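Local coordinates for 2-hydroxyisobutanoyl-CoA mutase large subunit (Aquincola tertiaricarbonis, PDB 4R3U), which works with a small cobalamin-binding subunit to interconvert 2-hydroxyisobutyryl-CoA and (S)-3-hydroxybutyryl-CoA, at residues A[214-219]-A[448-453]; A[364-369]-A[407-412]; A[514-519]-A[550-555]. All coordinates share one frame; numbering follows the deposited sequence.

Interaction 1: A[214-219]-A[448-453]; sequences KEYMAQ and KLIEQG
Ile450 reaches from helix 446-451 across to helix 213-219, where Tyr216 and Met217 receive its two branches. From CB the side chain forks. CG2, the short branch, lies anti to the backbone N and ends against Tyr216, with Ile450 CG2 3.6 Å from Tyr216 CB; it meets the root of that side chain and comes obliquely to the ring. The longer branch sets out through CG1 (chi1 -75°), which lies 4.0 Å from Met217 CG. Beyond it, CD1 continues the extended chain (chi2 173°) and lies 4.0 Å from Met217 CE, so the last two carbons of Ile450 run across the thioether chain at about a right angle. Met217 is itself extended past CG, which brings its methyl to the isoleucine.

The backbones are near here too, with the CA atoms of Met217 and Ile450 6.6 Å apart. Phe455 of helix 454-472 touches both Met217 and Ile450, while the hydroxyl of Tyr216 is bonded to Tyr224 O and Ser229. One residue beyond Met217, Ala218 O accepts a hydrogen bond from cobalamin, and Gln219 lines the CoA-substrate pocket. No hydrogen bond or salt bridge crosses between 214-219 and 448-453, and all three touching residues are buried, so the pairing of the two helices here rests on the fit of apolar side chains and not on any directional bond.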
ATOM      1  N   LYS A 214       1.609  22.495  21.749  1.00 23.11           N
ATOM      2  CA  LYS A 214       0.957  21.243  21.413  1.00 22.50           C
ATOM      3  C   LYS A 214       1.026  20.242  22.555  1.00 28.18           C
ATOM      4  O   LYS A 214       0.272  19.280  22.560  1.00 28.20           O
ATOM      5  CB  LYS A 214       1.508  20.679  20.082  1.00 24.72           C
ATOM      6  CG  LYS A 214       2.947  20.207  20.104  1.00 21.03           C
ATOM      7  CD  LYS A 214       3.094  18.720  20.367  1.00 12.27           C
ATOM      8  CE  LYS A 214       4.512  18.292  20.065  1.00 22.47           C
ATOM      9  NZ  LYS A 214       5.508  18.742  21.093  1.00 14.37           N
ATOM     10  N   GLU A 215       1.951  20.455  23.516  1.00 26.18           N
ATOM     11  CA  GLU A 215       2.114  19.620  24.718  1.00 24.65           C
ATOM     12  C   GLU A 215       0.955  19.887  25.671  1.00 28.14           C
ATOM     13  O   GLU A 215       0.361  18.945  26.181  1.00 27.79           O
ATOM     14  CB  GLU A 215       3.463  19.903  25.396  1.00 25.52           C
ATOM     15  CG  GLU A 215       4.672  19.367  24.615  1.00 26.70           C
ATOM     16  CD  GLU A 215       4.640  17.878  24.338  1.00 24.92           C
ATOM     17  OE1 GLU A 215       4.096  17.134  25.176  1.00 28.46           O
ATOM     18  OE2 GLU A 215       5.063  17.463  23.240  1.00 36.78           O
ATOM     19  N   TYR A 216       0.584  21.174  25.849  1.00 24.16           N
ATOM     20  CA  TYR A 216      -0.567  21.547  26.685  1.00 24.04           C
ATOM     21  C   TYR A 216      -1.871  21.069  26.041  1.00 28.09           C
ATOM     22  O   TYR A 216      -2.774  20.584  26.724  1.00 28.89           O
ATOM     23  CB  TYR A 216      -0.603  23.067  26.941  1.00 24.81           C
ATOM     24  CG  TYR A 216       0.603  23.574  27.699  1.00 25.00           C
ATOM     25  CD1 TYR A 216       0.810  23.231  29.033  1.00 26.31           C
ATOM     26  CD2 TYR A 216       1.531  24.411  27.091  1.00 25.45           C
ATOM     27  CE1 TYR A 216       1.938  23.676  29.729  1.00 28.13           C
ATOM     28  CE2 TYR A 216       2.655  24.872  27.780  1.00 26.44           C
ATOM     29  CZ  TYR A 216       2.862  24.492  29.095  1.00 31.07           C
ATOM     30  OH  TYR A 216       3.980  24.932  29.769  1.00 26.66           O
ATOM     31  N   MET A 217      -1.935  21.194  24.716  1.00 23.65           N
ATOM     32  CA  MET A 217      -3.049  20.830  23.864  1.00 20.97           C
ATOM     33  C   MET A 217      -3.207  19.296  23.762  1.00 24.73           C
ATOM     34  O   MET A 217      -4.332  18.784  23.855  1.00 25.94           O
ATOM     35  CB  MET A 217      -2.766  21.366  22.443  1.00 21.62           C
ATOM     36  CG  MET A 217      -3.116  22.788  22.204  1.00 24.29           C
ATOM     37  SD  MET A 217      -3.151  23.045  20.407  1.00 26.91           S
ATOM     38  CE  MET A 217      -3.213  24.810  20.366  1.00 25.58           C
ATOM     39  N   ALA A 218      -2.102  18.575  23.492  1.00 19.51           N
ATOM     40  CA  ALA A 218      -2.170  17.144  23.187  1.00 19.32           C
ATOM     41  C   ALA A 218      -1.137  16.178  23.751  1.00 22.45           C
ATOM     42  O   ALA A 218      -1.549  15.125  24.184  1.00 20.68           O
ATOM     43  CB  ALA A 218      -2.282  16.946  21.676  1.00 19.62           C
ATOM     44  N   GLN A 219       0.181  16.432  23.621  1.00 20.91           N
ATOM     45  CA  GLN A 219       1.144  15.404  24.032  1.00 20.72           C
ATOM     46  C   GLN A 219       1.389  15.228  25.545  1.00 25.70           C
ATOM     47  O   GLN A 219       1.784  14.144  25.998  1.00 23.18           O
ATOM     48  CB  GLN A 219       2.406  15.399  23.163  1.00 21.57           C
ATOM     49  CG  GLN A 219       3.367  14.264  23.537  1.00 19.12           C
ATOM     50  CD  GLN A 219       4.355  13.939  22.485  1.00 27.31           C
ATOM     51  OE1 GLN A 219       4.414  12.803  22.049  1.00 22.00           O
ATOM     52  NE2 GLN A 219       5.158  14.923  22.063  1.00 17.11           N
ATOM     53  N   LYS A 448      -4.760  31.800  25.888  1.00 38.75           N
ATOM     54  CA  LYS A 448      -6.016  31.940  26.640  1.00 39.45           C
ATOM     55  C   LYS A 448      -6.955  30.747  26.435  1.00 42.27           C
ATOM     56  O   LYS A 448      -7.509  30.238  27.409  1.00 42.60           O
ATOM     57  CB  LYS A 448      -6.740  33.264  26.316  1.00 43.55           C
ATOM     58  CG  LYS A 448      -5.916  34.531  26.584  1.00 70.08           C
ATOM     59  CD  LYS A 448      -5.382  34.762  28.042  1.00 77.60           C
ATOM     60  CE  LYS A 448      -3.870  34.552  28.231  1.00 74.48           C
ATOM     61  NZ  LYS A 448      -3.001  35.183  27.174  1.00 69.55           N
ATOM     62  N   LEU A 449      -7.082  30.277  25.176  1.00 37.07           N
ATOM     63  CA  LEU A 449      -7.908  29.136  24.793  1.00 35.53           C
ATOM     64  C   LEU A 449      -7.341  27.830  25.321  1.00 36.69           C
ATOM     65  O   LEU A 449      -8.120  26.927  25.625  1.00 37.23           O
ATOM     66  CB  LEU A 449      -8.109  29.097  23.270  1.00 35.50           C
ATOM     67  CG  LEU A 449      -9.362  29.775  22.683  1.00 40.69           C
ATOM     68  CD1 LEU A 449      -9.725  31.036  23.426  1.00 42.12           C
ATOM     69  CD2 LEU A 449      -9.165  30.087  21.213  1.00 39.76           C
ATOM     70  N   ILE A 450      -6.000  27.735  25.456  1.00 31.79           N
ATOM     71  CA  ILE A 450      -5.300  26.586  26.048  1.00 31.27           C
ATOM     72  C   ILE A 450      -5.631  26.610  27.537  1.00 39.03           C
ATOM     73  O   ILE A 450      -6.004  25.578  28.094  1.00 39.24           O
ATOM     74  CB  ILE A 450      -3.759  26.601  25.767  1.00 32.92           C
ATOM     75  CG1 ILE A 450      -3.448  26.189  24.303  1.00 31.67           C
ATOM     76  CG2 ILE A 450      -2.991  25.729  26.766  1.00 30.62           C
ATOM     77  CD1 ILE A 450      -1.950  26.331  23.856  1.00 35.23           C
ATOM     78  N   GLU A 451      -5.579  27.811  28.161  1.00 38.09           N
ATOM     79  CA  GLU A 451      -5.940  28.000  29.571  1.00 38.83           C
ATOM     80  C   GLU A 451      -7.434  27.693  29.835  1.00 43.02           C
ATOM     81  O   GLU A 451      -7.775  27.251  30.931  1.00 44.25           O
ATOM     82  CB  GLU A 451      -5.581  29.412  30.043  1.00 41.13           C
ATOM     83  CG  GLU A 451      -4.088  29.658  30.200  1.00 50.26           C
ATOM     84  CD  GLU A 451      -3.660  31.107  30.388  1.00 67.21           C
ATOM     85  OE1 GLU A 451      -4.528  32.012  30.338  1.00 58.77           O
ATOM     86  OE2 GLU A 451      -2.442  31.335  30.571  1.00 56.92           O
ATOM     87  N   GLN A 452      -8.315  27.919  28.838  1.00 37.85           N
ATOM     88  CA  GLN A 452      -9.762  27.642  28.947  1.00 37.51           C
ATOM     89  C   GLN A 452     -10.058  26.150  28.594  1.00 40.75           C
ATOM     90  O   GLN A 452     -11.198  25.701  28.746  1.00 40.41           O
ATOM     91  CB  GLN A 452     -10.576  28.569  28.007  1.00 38.59           C
ATOM     92  CG  GLN A 452     -10.643  30.062  28.399  1.00 56.76           C
ATOM     93  CD  GLN A 452     -11.203  30.966  27.287  1.00 78.35           C
ATOM     94  OE1 GLN A 452     -12.012  30.547  26.441  1.00 75.43           O
ATOM     95  NE2 GLN A 452     -10.795  32.238  27.260  1.00 62.92           N
ATOM     96  N   GLY A 453      -9.046  25.436  28.073  1.00 35.59           N
ATOM     97  CA  GLY A 453      -9.137  24.050  27.626  1.00 34.70           C
ATOM     98  C   GLY A 453      -9.989  23.857  26.386  1.00 40.79           C
ATOM     99  O   GLY A 453     -10.528  22.769  26.169  1.00 40.67           O
TER

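Interaction 2: A[364-369]-A[407-412]; sequences QALSAV and SGVADV
Val409 packs against Leu366 and Val369 on helix 357-370, which runs between parallel strands 340-344 and 375-377 as the helix of a beta-alpha-beta crossover in the TIM-barrel-type domain. The opposing segment, 407-412, belongs to the loop between helices 390-405 and 420-442, and a type I turn from Gly408 to Asp411 carries Val409 on its way round.

Everything that passes between the two segments is apolar. Leu366 has CG anti to the backbone N (chi1 -176°), a setting that swings its CD1 methyl toward the loop, where it lies 3.9 Å from each of Val409 CG1 and Val409 CG2. One helical turn on, Val369 meets the same valine from another direction, its side chain at about a right angle to that of Val409. Ile403 of helix 390-405 touches all three side chains and joins them into one buried cluster. Phe306 and Phe307 of the second subunit pack on Leu366 and Val409 respectively, placing the cluster beside the subunit interface.

The polar bonds stay within the loop or lead elsewhere. Asp411 N donates to Gly408 O at 3.1 Å, closing the turn, and Gly408 enters it with positive phi. Ser407 OG is hydrogen-bonded to Ile403 O and also takes a weak bond from Val409 N, 3.4 Å away but fairly straight at 165°. Asp411 OD1 forms a salt bridge with Arg45 of the second subunit.

Val409 CG2 is the methyl shared by both helix residues: with CG1 anti to the carbonyl carbon (chi1 -53°), Val409 CG2 sits between the backbone N and the carbonyl carbon and comes 3.6 Å from Val369 CG1.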
ATOM      1  N   GLN A 364      -0.798   5.206   3.667  1.00 17.13           N
ATOM      2  CA  GLN A 364      -0.468   6.391   4.449  1.00 17.65           C
ATOM      3  C   GLN A 364       0.898   6.980   4.049  1.00 21.90           C
ATOM      4  O   GLN A 364       1.014   8.192   3.919  1.00 22.65           O
ATOM      5  CB  GLN A 364      -0.563   6.092   5.941  1.00 18.25           C
ATOM      6  CG  GLN A 364      -1.995   5.888   6.410  1.00 15.47           C
ATOM      7  CD  GLN A 364      -2.067   5.189   7.742  1.00 24.73           C
ATOM      8  OE1 GLN A 364      -1.141   5.272   8.560  1.00 25.80           O
ATOM      9  NE2 GLN A 364      -3.182   4.485   7.998  1.00 13.12           N
ATOM     10  N   ALA A 365       1.907   6.119   3.768  1.00 18.30           N
ATOM     11  CA  ALA A 365       3.192   6.539   3.276  1.00 16.72           C
ATOM     12  C   ALA A 365       2.999   7.209   1.904  1.00 21.50           C
ATOM     13  O   ALA A 365       3.562   8.279   1.669  1.00 24.00           O
ATOM     14  CB  ALA A 365       4.113   5.351   3.159  1.00 16.98           C
ATOM     15  N   LEU A 366       2.185   6.614   1.018  1.00 17.79           N
ATOM     16  CA  LEU A 366       1.895   7.155  -0.309  1.00 17.48           C
ATOM     17  C   LEU A 366       1.231   8.540  -0.244  1.00 21.31           C
ATOM     18  O   LEU A 366       1.627   9.423  -1.002  1.00 21.49           O
ATOM     19  CB  LEU A 366       1.091   6.165  -1.179  1.00 17.42           C
ATOM     20  CG  LEU A 366       0.824   6.614  -2.650  1.00 20.68           C
ATOM     21  CD1 LEU A 366       2.157   6.890  -3.420  1.00 20.79           C
ATOM     22  CD2 LEU A 366      -0.055   5.631  -3.365  1.00 19.54           C
ATOM     23  N   SER A 367       0.254   8.732   0.665  1.00 19.63           N
ATOM     24  CA  SER A 367      -0.420  10.016   0.917  1.00 19.74           C
ATOM     25  C   SER A 367       0.630  11.086   1.313  1.00 23.84           C
ATOM     26  O   SER A 367       0.545  12.219   0.860  1.00 26.28           O
ATOM     27  CB  SER A 367      -1.435   9.873   2.050  1.00 21.95           C
ATOM     28  OG  SER A 367      -2.742   9.544   1.616  1.00 33.22           O
ATOM     29  N   ALA A 368       1.620  10.717   2.130  1.00 20.02           N
ATOM     30  CA  ALA A 368       2.684  11.633   2.562  1.00 21.03           C
ATOM     31  C   ALA A 368       3.569  12.098   1.391  1.00 24.82           C
ATOM     32  O   ALA A 368       3.918  13.283   1.309  1.00 24.47           O
ATOM     33  CB  ALA A 368       3.537  10.970   3.638  1.00 21.47           C
ATOM     34  N   VAL A 369       3.889  11.159   0.478  1.00 22.43           N
ATOM     35  CA  VAL A 369       4.721  11.359  -0.718  1.00 22.43           C
ATOM     36  C   VAL A 369       3.962  12.234  -1.734  1.00 26.96           C
ATOM     37  O   VAL A 369       4.530  13.175  -2.291  1.00 27.05           O
ATOM     38  CB  VAL A 369       5.145   9.975  -1.296  1.00 24.75           C
ATOM     39  CG1 VAL A 369       5.842  10.112  -2.648  1.00 25.44           C
ATOM     40  CG2 VAL A 369       6.039   9.236  -0.314  1.00 23.84           C
ATOM     41  N   SER A 407       7.370   2.548  -7.681  1.00 22.31           N
ATOM     42  CA  SER A 407       6.059   3.100  -8.023  1.00 20.97           C
ATOM     43  C   SER A 407       6.054   4.213  -9.102  1.00 23.61           C
ATOM     44  O   SER A 407       5.017   4.443  -9.720  1.00 23.88           O
ATOM     45  CB  SER A 407       5.349   3.572  -6.760  1.00 22.36           C
ATOM     46  OG  SER A 407       5.898   4.805  -6.321  1.00 30.26           O
ATOM     47  N   GLY A 408       7.161   4.934  -9.246  1.00 20.51           N
ATOM     48  CA  GLY A 408       7.321   6.058 -10.173  1.00 20.02           C
ATOM     49  C   GLY A 408       6.760   7.386  -9.677  1.00 25.56           C
ATOM     50  O   GLY A 408       7.005   8.406 -10.314  1.00 27.19           O
ATOM     51  N   VAL A 409       6.034   7.409  -8.519  1.00 20.39           N
ATOM     52  CA  VAL A 409       5.399   8.614  -7.956  1.00 19.25           C
ATOM     53  C   VAL A 409       6.366   9.749  -7.629  1.00 29.11           C
ATOM     54  O   VAL A 409       5.920  10.891  -7.416  1.00 29.42           O
ATOM     55  CB  VAL A 409       4.441   8.339  -6.780  1.00 19.01           C
ATOM     56  CG1 VAL A 409       3.395   7.279  -7.136  1.00 17.90           C
ATOM     57  CG2 VAL A 409       5.211   7.994  -5.512  1.00 18.63           C
ATOM     58  N   ALA A 410       7.686   9.423  -7.555  1.00 27.68           N
ATOM     59  CA  ALA A 410       8.722  10.377  -7.206  1.00 28.11           C
ATOM     60  C   ALA A 410       9.185  11.191  -8.406  1.00 31.34           C
ATOM     61  O   ALA A 410       9.895  12.171  -8.218  1.00 32.29           O
ATOM     62  CB  ALA A 410       9.901   9.639  -6.588  1.00 29.19           C
ATOM     63  N   ASP A 411       8.792  10.800  -9.633  1.00 27.71           N
ATOM     64  CA  ASP A 411       9.293  11.442 -10.862  1.00 28.07           C
ATOM     65  C   ASP A 411       8.490  12.614 -11.429  1.00 31.76           C
ATOM     66  O   ASP A 411       9.002  13.308 -12.296  1.00 33.22           O
ATOM     67  CB  ASP A 411       9.633  10.389 -11.930  1.00 29.29           C
ATOM     68  CG  ASP A 411      10.513   9.240 -11.448  1.00 34.71           C
ATOM     69  OD1 ASP A 411      11.102   9.363 -10.362  1.00 34.30           O
ATOM     70  OD2 ASP A 411      10.656   8.232 -12.197  1.00 40.72           O
ATOM     71  N   VAL A 412       7.240  12.819 -10.968  1.00 25.38           N
ATOM     72  CA  VAL A 412       6.389  13.926 -11.403  1.00 24.86           C
ATOM     73  C   VAL A 412       5.997  14.667 -10.143  1.00 31.25           C
ATOM     74  O   VAL A 412       5.532  14.029  -9.196  1.00 32.82           O
ATOM     75  CB  VAL A 412       5.167  13.477 -12.272  1.00 26.56           C
ATOM     76  CG1 VAL A 412       4.213  14.636 -12.556  1.00 26.73           C
ATOM     77  CG2 VAL A 412       5.632  12.855 -13.582  1.00 25.99           C
TER

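Interaction 3: A[514-519]-A[550-555]; sequences AERDEA and GATMGD
Arg516 sends an extended side chain to segment 550-555, where NH1 bonds both Asp555 OD2, at 2.5 Å, and Gly550 O, at 3.0 Å. Gly550 O lies in the guanidinium plane, although NH1 stands above the carbonyl's own plane; Asp555 OD2 is met on its syn side, somewhat out of the carboxylate plane, with the two flat groups turned 58° apart. The other nitrogens are taken side-on by Glu518: NE donates to OE1, and Arg516 NH2 lies 2.8 Å from Glu518 OE2. Thus each guanidinium nitrogen has an acceptor, in a network of one arginine and two acids. Asp555 OD2 has a second donor, Thr552 N, at 2.8 Å; Asp555 N returns a bond to Thr552 OG1, completing a capping box, and Asp138 also binds that hydroxyl. A leucine in place of Arg516 would probably leave Gly550 O without this donor and the carboxylates of Glu518 and Asp555 without the positive charge between them. Gly550, with positive phi in a Schellman motif, presses close to Arg516, and a CB there would clash with that of the arginine. The contact thereby ties the break between helices 501-515 and 518-532 to the start of helix 553-564, with Val521 and Leu525 of helix 518-532 packing alongside.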
ATOM      1  N   ALA A 514      30.024  12.899  40.204  1.00 42.57           N
ATOM      2  CA  ALA A 514      31.212  12.705  41.069  1.00 44.39           C
ATOM      3  C   ALA A 514      32.483  13.371  40.488  1.00 51.00           C
ATOM      4  O   ALA A 514      33.155  14.113  41.199  1.00 52.82           O
ATOM      5  CB  ALA A 514      31.453  11.219  41.307  1.00 44.64           C
ATOM      6  N   GLU A 515      32.762  13.137  39.182  1.00 47.93           N
ATOM      7  CA  GLU A 515      33.911  13.626  38.404  1.00 48.87           C
ATOM      8  C   GLU A 515      33.925  15.136  38.154  1.00 52.61           C
ATOM      9  O   GLU A 515      35.003  15.694  37.910  1.00 55.52           O
ATOM     10  CB  GLU A 515      33.967  12.905  37.040  1.00 48.94           C
ATOM     11  CG  GLU A 515      34.671  11.557  37.067  1.00 59.34           C
ATOM     12  CD  GLU A 515      34.610  10.713  35.802  1.00 85.93           C
ATOM     13  OE1 GLU A 515      35.290   9.661  35.775  1.00 81.34           O
ATOM     14  OE2 GLU A 515      33.872  11.077  34.855  1.00 81.90           O
ATOM     15  N   ARG A 516      32.754  15.791  38.200  1.00 45.44           N
ATOM     16  CA  ARG A 516      32.640  17.215  37.907  1.00 45.98           C
ATOM     17  C   ARG A 516      33.095  18.157  39.021  1.00 52.62           C
ATOM     18  O   ARG A 516      33.244  17.745  40.186  1.00 54.52           O
ATOM     19  CB  ARG A 516      31.209  17.563  37.445  1.00 45.41           C
ATOM     20  CG  ARG A 516      30.241  17.823  38.596  1.00 45.89           C
ATOM     21  CD  ARG A 516      28.815  17.867  38.113  1.00 42.37           C
ATOM     22  NE  ARG A 516      27.905  18.069  39.234  1.00 41.88           N
ATOM     23  CZ  ARG A 516      26.586  17.961  39.162  1.00 50.66           C
ATOM     24  NH1 ARG A 516      26.000  17.635  38.018  1.00 29.69           N
ATOM     25  NH2 ARG A 516      25.841  18.170  40.235  1.00 44.28           N
ATOM     26  N   ASP A 517      33.309  19.439  38.637  1.00 48.79           N
ATOM     27  CA  ASP A 517      33.651  20.543  39.533  1.00 50.46           C
ATOM     28  C   ASP A 517      32.321  21.041  40.087  1.00 53.73           C
ATOM     29  O   ASP A 517      31.641  21.835  39.432  1.00 52.37           O
ATOM     30  CB  ASP A 517      34.391  21.666  38.769  1.00 53.30           C
ATOM     31  CG  ASP A 517      34.937  22.806  39.614  1.00 63.47           C
ATOM     32  OD1 ASP A 517      34.658  22.838  40.836  1.00 63.68           O
ATOM     33  OD2 ASP A 517      35.622  23.676  39.050  1.00 73.32           O
ATOM     34  N   GLU A 518      31.928  20.517  41.269  1.00 51.28           N
ATOM     35  CA  GLU A 518      30.655  20.817  41.931  1.00 51.05           C
ATOM     36  C   GLU A 518      30.409  22.317  42.158  1.00 57.78           C
ATOM     37  O   GLU A 518      29.333  22.820  41.816  1.00 56.63           O
ATOM     38  CB  GLU A 518      30.524  20.016  43.242  1.00 52.76           C
ATOM     39  CG  GLU A 518      29.085  19.696  43.619  1.00 60.22           C
ATOM     40  CD  GLU A 518      28.248  18.967  42.576  1.00 69.24           C
ATOM     41  OE1 GLU A 518      28.759  18.013  41.943  1.00 60.83           O
ATOM     42  OE2 GLU A 518      27.068  19.345  42.409  1.00 47.13           O
ATOM     43  N   ALA A 519      31.426  23.016  42.701  1.00 56.50           N
ATOM     44  CA  ALA A 519      31.411  24.450  42.987  1.00 57.10           C
ATOM     45  C   ALA A 519      31.094  25.275  41.736  1.00 58.64           C
ATOM     46  O   ALA A 519      30.196  26.113  41.803  1.00 58.70           O
ATOM     47  CB  ALA A 519      32.748  24.875  43.582  1.00 60.52           C
ATOM     48  N   GLY A 550      29.365  19.191  33.280  1.00 43.29           N
ATOM     49  CA  GLY A 550      28.903  17.958  33.907  1.00 42.48           C
ATOM     50  C   GLY A 550      27.541  18.040  34.579  1.00 44.11           C
ATOM     51  O   GLY A 550      27.179  17.139  35.344  1.00 41.54           O
ATOM     52  N   ALA A 551      26.765  19.116  34.291  1.00 39.47           N
ATOM     53  CA  ALA A 551      25.415  19.274  34.839  1.00 36.68           C
ATOM     54  C   ALA A 551      24.487  18.260  34.181  1.00 36.93           C
ATOM     55  O   ALA A 551      24.626  17.936  32.987  1.00 33.28           O
ATOM     56  CB  ALA A 551      24.893  20.682  34.572  1.00 37.58           C
ATOM     57  N   THR A 552      23.543  17.752  34.969  1.00 33.79           N
ATOM     58  CA  THR A 552      22.536  16.820  34.474  1.00 31.14           C
ATOM     59  C   THR A 552      21.313  17.635  34.099  1.00 36.18           C
ATOM     60  O   THR A 552      21.222  18.808  34.472  1.00 37.98           O
ATOM     61  CB  THR A 552      22.225  15.722  35.499  1.00 31.87           C
ATOM     62  OG1 THR A 552      21.549  16.304  36.612  1.00 35.59           O
ATOM     63  CG2 THR A 552      23.463  14.961  35.955  1.00 31.28           C
ATOM     64  N   MET A 553      20.376  17.025  33.355  1.00 32.14           N
ATOM     65  CA  MET A 553      19.130  17.670  32.967  1.00 31.25           C
ATOM     66  C   MET A 553      18.339  18.073  34.234  1.00 39.03           C
ATOM     67  O   MET A 553      17.829  19.191  34.309  1.00 40.28           O
ATOM     68  CB  MET A 553      18.306  16.708  32.097  1.00 30.89           C
ATOM     69  CG  MET A 553      16.954  17.257  31.729  1.00 31.49           C
ATOM     70  SD  MET A 553      15.913  16.029  31.001  1.00 32.87           S
ATOM     71  CE  MET A 553      16.526  16.009  29.383  1.00 29.17           C
ATOM     72  N   GLY A 554      18.276  17.144  35.197  1.00 35.78           N
ATOM     73  CA  GLY A 554      17.648  17.316  36.501  1.00 35.06           C
ATOM     74  C   GLY A 554      18.200  18.491  37.274  1.00 36.35           C
ATOM     75  O   GLY A 554      17.423  19.248  37.854  1.00 35.72           O
ATOM     76  N   ASP A 555      19.536  18.682  37.259  1.00 33.63           N
ATOM     77  CA  ASP A 555      20.189  19.824  37.942  1.00 35.74           C
ATOM     78  C   ASP A 555      19.608  21.147  37.412  1.00 41.14           C
ATOM     79  O   ASP A 555      19.171  21.990  38.202  1.00 42.52           O
ATOM     80  CB  ASP A 555      21.720  19.833  37.705  1.00 38.29           C
ATOM     81  CG  ASP A 555      22.549  18.730  38.333  1.00 47.82           C
ATOM     82  OD1 ASP A 555      22.217  18.294  39.451  1.00 48.68           O
ATOM     83  OD2 ASP A 555      23.572  18.354  37.738  1.00 55.88           O
TER

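How the interactions relate
Interactions 1 and 2 are buried and wholly apolar across their segments, each turning on one branched side chain that meets two neighbours; interaction 3 is only partly buried and relies on charge and hydrogen bonds. Their settings differ as well. Interaction 1 joins two helices beside the cobalamin site, interaction 2 packs a loop on a barrel helix near the second subunit, and interaction 3 joins helix ends away from the annotated sites, its centre about 33 Å from the centre of the chain. No helix is shared among the three. Interactions 1 and 2 lie on opposite sides of the chain's centre, and the sequence of interaction 2 falls wholly between 214-219 and 448-453, whereas interaction 3 follows both.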